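Long-range contacts in Mgp-operon protein 3 (Mycoplasma pneumoniae, PDB 6RJ1), which probably acts as a surface adhesin that attaches the bacterium to host cells, perhaps by recognising sugars: residues T534-L539 / S652-S657; A553-G558 / A656-S661. All coordinates share one frame; numbering follows the deposited sequence.

Contact 1: T534-L539 / S652-S657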
# COMPACT_ATOMS: atom_id res chain seq x y z
N THR A 534 -9.09 14.11 -3.35
CA THR A 534 -9.25 12.74 -3.84
C THR A 534 -8.59 11.74 -2.86
O THR A 534 -8.34 12.10 -1.69
CB THR A 534 -8.80 12.64 -5.32
OG1 THR A 534 -9.17 11.37 -5.85
CG2 THR A 534 -7.30 12.91 -5.54
N GLN A 535 -8.35 10.49 -3.32
CA GLN A 535 -7.75 9.41 -2.54
C GLN A 535 -6.44 9.88 -1.86
O GLN A 535 -5.53 10.36 -2.54
CB GLN A 535 -7.59 8.12 -3.38
CG GLN A 535 -6.90 6.93 -2.69
CD GLN A 535 -7.56 6.42 -1.44
OE1 GLN A 535 -8.80 6.40 -1.31
NE2 GLN A 535 -6.75 5.97 -0.50
N PRO A 536 -6.39 9.83 -0.51
CA PRO A 536 -5.22 10.37 0.20
C PRO A 536 -4.02 9.45 0.42
O PRO A 536 -2.93 9.96 0.65
CB PRO A 536 -5.83 10.74 1.56
CG PRO A 536 -6.80 9.63 1.79
CD PRO A 536 -7.42 9.38 0.45
N ALA A 537 -4.23 8.14 0.48
CA ALA A 537 -3.15 7.23 0.84
C ALA A 537 -3.01 6.01 -0.04
O ALA A 537 -3.99 5.52 -0.62
CB ALA A 537 -3.29 6.81 2.29
N TYR A 538 -1.76 5.52 -0.13
CA TYR A 538 -1.39 4.34 -0.90
C TYR A 538 -0.33 3.52 -0.17
O TYR A 538 0.48 4.07 0.58
CB TYR A 538 -0.89 4.76 -2.30
CG TYR A 538 -1.96 5.40 -3.16
CD1 TYR A 538 -2.87 4.63 -3.88
CD2 TYR A 538 -2.11 6.79 -3.20
CE1 TYR A 538 -3.89 5.22 -4.62
CE2 TYR A 538 -3.13 7.39 -3.93
CZ TYR A 538 -4.01 6.60 -4.65
OH TYR A 538 -5.01 7.21 -5.38
N LEU A 539 -0.34 2.19 -0.41
CA LEU A 539 0.65 1.20 0.08
C LEU A 539 1.47 0.80 -1.17
O LEU A 539 1.09 -0.10 -1.92
CB LEU A 539 -0.02 0.00 0.76
CG LEU A 539 -0.79 0.35 2.04
CD1 LEU A 539 -2.21 -0.13 1.96
CD2 LEU A 539 -0.07 -0.18 3.27
N SER A 652 -12.31 12.51 8.07
CA SER A 652 -11.61 11.45 7.32
C SER A 652 -10.83 10.50 8.20
O SER A 652 -10.24 10.90 9.22
CB SER A 652 -10.70 12.04 6.25
OG SER A 652 -11.43 12.41 5.09
N LEU A 653 -10.77 9.23 7.78
CA LEU A 653 -10.08 8.16 8.47
C LEU A 653 -9.31 7.30 7.45
O LEU A 653 -9.89 6.85 6.46
CB LEU A 653 -11.14 7.34 9.25
CG LEU A 653 -10.71 6.06 9.96
CD1 LEU A 653 -11.50 5.89 11.23
CD2 LEU A 653 -10.92 4.84 9.07
N ILE A 654 -8.02 7.03 7.72
CA ILE A 654 -7.16 6.20 6.88
C ILE A 654 -6.80 4.88 7.59
O ILE A 654 -6.31 4.90 8.72
CB ILE A 654 -5.91 6.96 6.33
CG1 ILE A 654 -6.33 8.18 5.45
CG2 ILE A 654 -4.96 6.01 5.56
CD1 ILE A 654 -5.26 9.23 5.26
N ASN A 655 -7.06 3.76 6.90
CA ASN A 655 -6.78 2.39 7.29
C ASN A 655 -5.40 2.00 6.78
O ASN A 655 -5.05 2.33 5.65
CB ASN A 655 -7.84 1.46 6.72
CG ASN A 655 -9.18 1.58 7.39
OD1 ASN A 655 -9.28 1.91 8.58
ND2 ASN A 655 -10.26 1.28 6.67
N ALA A 656 -4.63 1.30 7.60
CA ALA A 656 -3.28 0.86 7.26
C ALA A 656 -3.28 -0.43 6.41
O ALA A 656 -2.36 -1.26 6.52
CB ALA A 656 -2.48 0.66 8.55
N SER A 657 -4.29 -0.59 5.52
CA SER A 657 -4.49 -1.77 4.67
C SER A 657 -5.35 -1.45 3.41
O SER A 657 -5.96 -0.38 3.35
CB SER A 657 -5.18 -2.85 5.49
OG SER A 657 -6.59 -2.68 5.51

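Contact 2: A553-G558 / A656-S661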
# COMPACT_ATOMS: atom_id res chain seq x y z
N ALA A 553 3.13 1.13 -9.04
CA ALA A 553 2.05 0.25 -8.60
C ALA A 553 1.96 0.36 -7.10
O ALA A 553 2.97 0.49 -6.40
CB ALA A 553 2.30 -1.19 -9.00
N ALA A 554 0.72 0.37 -6.60
CA ALA A 554 0.42 0.51 -5.19
C ALA A 554 -0.95 -0.05 -4.89
O ALA A 554 -1.78 -0.18 -5.80
CB ALA A 554 0.45 1.99 -4.81
N PHE A 555 -1.21 -0.37 -3.63
CA PHE A 555 -2.54 -0.77 -3.21
C PHE A 555 -3.16 0.49 -2.65
O PHE A 555 -2.48 1.26 -1.97
CB PHE A 555 -2.51 -1.86 -2.13
CG PHE A 555 -2.65 -3.24 -2.70
CD1 PHE A 555 -3.90 -3.73 -3.08
CD2 PHE A 555 -1.54 -4.06 -2.85
CE1 PHE A 555 -4.02 -5.01 -3.62
CE2 PHE A 555 -1.67 -5.34 -3.39
CZ PHE A 555 -2.91 -5.80 -3.78
N LYS A 556 -4.43 0.72 -2.97
CA LYS A 556 -5.16 1.86 -2.44
C LYS A 556 -5.41 1.55 -0.97
O LYS A 556 -5.95 0.48 -0.65
CB LYS A 556 -6.50 2.01 -3.20
CG LYS A 556 -7.40 3.12 -2.69
CD LYS A 556 -8.88 2.82 -2.97
CE LYS A 556 -9.59 2.20 -1.78
NZ LYS A 556 -9.95 3.22 -0.75
N ALA A 557 -4.95 2.43 -0.08
CA ALA A 557 -5.18 2.25 1.36
C ALA A 557 -6.65 2.64 1.64
O ALA A 557 -7.20 3.49 0.93
CB ALA A 557 -4.24 3.14 2.15
N GLY A 558 -7.28 1.98 2.61
CA GLY A 558 -8.66 2.26 2.96
C GLY A 558 -8.83 3.67 3.50
O GLY A 558 -8.17 4.03 4.46
N ALA A 656 -4.63 1.30 7.60
CA ALA A 656 -3.28 0.86 7.26
C ALA A 656 -3.28 -0.43 6.41
O ALA A 656 -2.36 -1.26 6.52
CB ALA A 656 -2.48 0.66 8.55
N SER A 657 -4.29 -0.59 5.52
CA SER A 657 -4.49 -1.77 4.67
C SER A 657 -5.35 -1.45 3.41
O SER A 657 -5.96 -0.38 3.35
CB SER A 657 -5.18 -2.85 5.49
OG SER A 657 -6.59 -2.68 5.51
N PRO A 658 -5.49 -2.39 2.42
CA PRO A 658 -6.32 -2.10 1.24
C PRO A 658 -7.84 -2.19 1.47
O PRO A 658 -8.61 -2.08 0.51
CB PRO A 658 -5.83 -3.11 0.20
CG PRO A 658 -4.65 -3.78 0.79
CD PRO A 658 -4.85 -3.71 2.26
N LEU A 659 -8.29 -2.37 2.74
CA LEU A 659 -9.71 -2.46 3.09
C LEU A 659 -10.33 -1.16 3.57
O LEU A 659 -9.75 -0.46 4.40
CB LEU A 659 -9.99 -3.56 4.12
CG LEU A 659 -9.71 -5.01 3.70
CD1 LEU A 659 -10.37 -5.95 4.66
CD2 LEU A 659 -10.15 -5.32 2.28
N ASN A 660 -11.55 -0.86 3.07
CA ASN A 660 -12.34 0.30 3.48
C ASN A 660 -13.11 -0.02 4.76
O ASN A 660 -13.12 0.78 5.68
CB ASN A 660 -13.32 0.74 2.38
CG ASN A 660 -12.78 1.80 1.46
OD1 ASN A 660 -11.57 1.96 1.28
ND2 ASN A 660 -13.68 2.55 0.84
N SER A 661 -13.74 -1.21 4.80
CA SER A 661 -14.52 -1.68 5.95
C SER A 661 -13.84 -2.83 6.67
O SER A 661 -13.31 -3.75 6.04
CB SER A 661 -15.93 -2.08 5.53
OG SER A 661 -16.69 -2.54 6.63
O HOH W 1 -7.92 -0.91 -1.95
O HOH W 2 -12.96 5.00 -0.56

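Contact 1: T534-L539 / S652-S657
Residues 536-539 and 654-657 run side by side in nearly the same direction, 20° apart, with Ala537 CA 7.3 Å from Ile654 CA, too wide for backbone pairing, and no hydrogen bond crosses between them. Side chains bridge the gap instead, chiefly those of Ile654 and Leu539. Ile654 splits its two branches between neighbouring residues. CG2, anti to the backbone N, meets the methyl of Ala537 (CG2 to CB 3.8 Å). The other branch, CG1 with CD1, lies against the ring of Pro536, with CD1 3.8 Å from Pro536 CG. Further along, Leu539 CD1 sits 3.7 Å from the backbone carbon C of Ser657, and its CD2 lies 4.1 Å from Ala656 O, so this leucine packs on main chain rather than on another side chain. Next to this apolar layer, Gln535 turns its amide forward onto the main chain two residues on, within its own segment: NE2 donates to Ala537 O at 2.8 Å, lying in the plane of that carbonyl at one of the oxygen's lone pairs, with an N-H...O angle of 161°. Ala537 and Leu539 both pair through their backbones with strand 549-563, as 650-654 does farther along that strand. The contact is thus apolar packing between two segments joined to a common strand, within the MgpC adhesin family region, which belongs to the beta-propeller clan.

Contact 2: A553-G558 / A656-S661
An ST turn at Ser657 presents that residue's carbonyl to Gly558, whose N-H it accepts at 2.8 Å; within the turn Ser657 OG accepts from Leu659 N, and it also hydrogen-bonds to Tyr662 OH. The main chains come close enough for CA-H...O contacts too, among them Pro658 CA to Lys556 O at 3.2 Å. Gly558 CA sits against Leu659 O (3.3 Å) and Asn660 OD1, on the side where a side chain would point. This is where residues 555-558 of strand 549-563, a strand broken by a bulge or short loop in the mixed sheet of the MgpC adhesin region, meet the loop between strand 650-654 and helix 666-673. Lys556 leaves the backbone with CG anti to N (chi1 176°), then bends at chi3 and chi4, and NZ reaches Asn660 OD1 at 2.9 Å, approaching a lone pair within the plane of the amide. The same ammonium donates to Ala557 O from above that carbonyl's plane. Asn660 ND2 gives one bond to a water and another to Gln512 OE1. A second water donates to both Lys556 O and Pro658 O, at 2.7 and 2.8 Å. Beside these polar links, Pro658 CB and CG pack obliquely on Phe555 CD1, both 3.9 Å from it.

How the contacts relate
The two contacts have centres 6 Å apart, close to the centre of the folded chain (9 and 6 Å from it), and share Ala656 and Ser657. Along the sequence, 534-539 comes first and leads into strand 538-546; 553-558 follows on the antiparallel neighbour 549-563, and about a hundred residues later the chain returns through strand 650-654 and its following loop. Strand 549-563 pairs with both other strands in one mixed sheet. Asn655 N lies 2.7 Å from Gly558 O, a probable hydrogen bond that ties the contacts together. The chain that follows 650-654 thus touches both members of the hairpin 538-546/549-563, joining distant parts of the MgpC adhesin region in one buried unit.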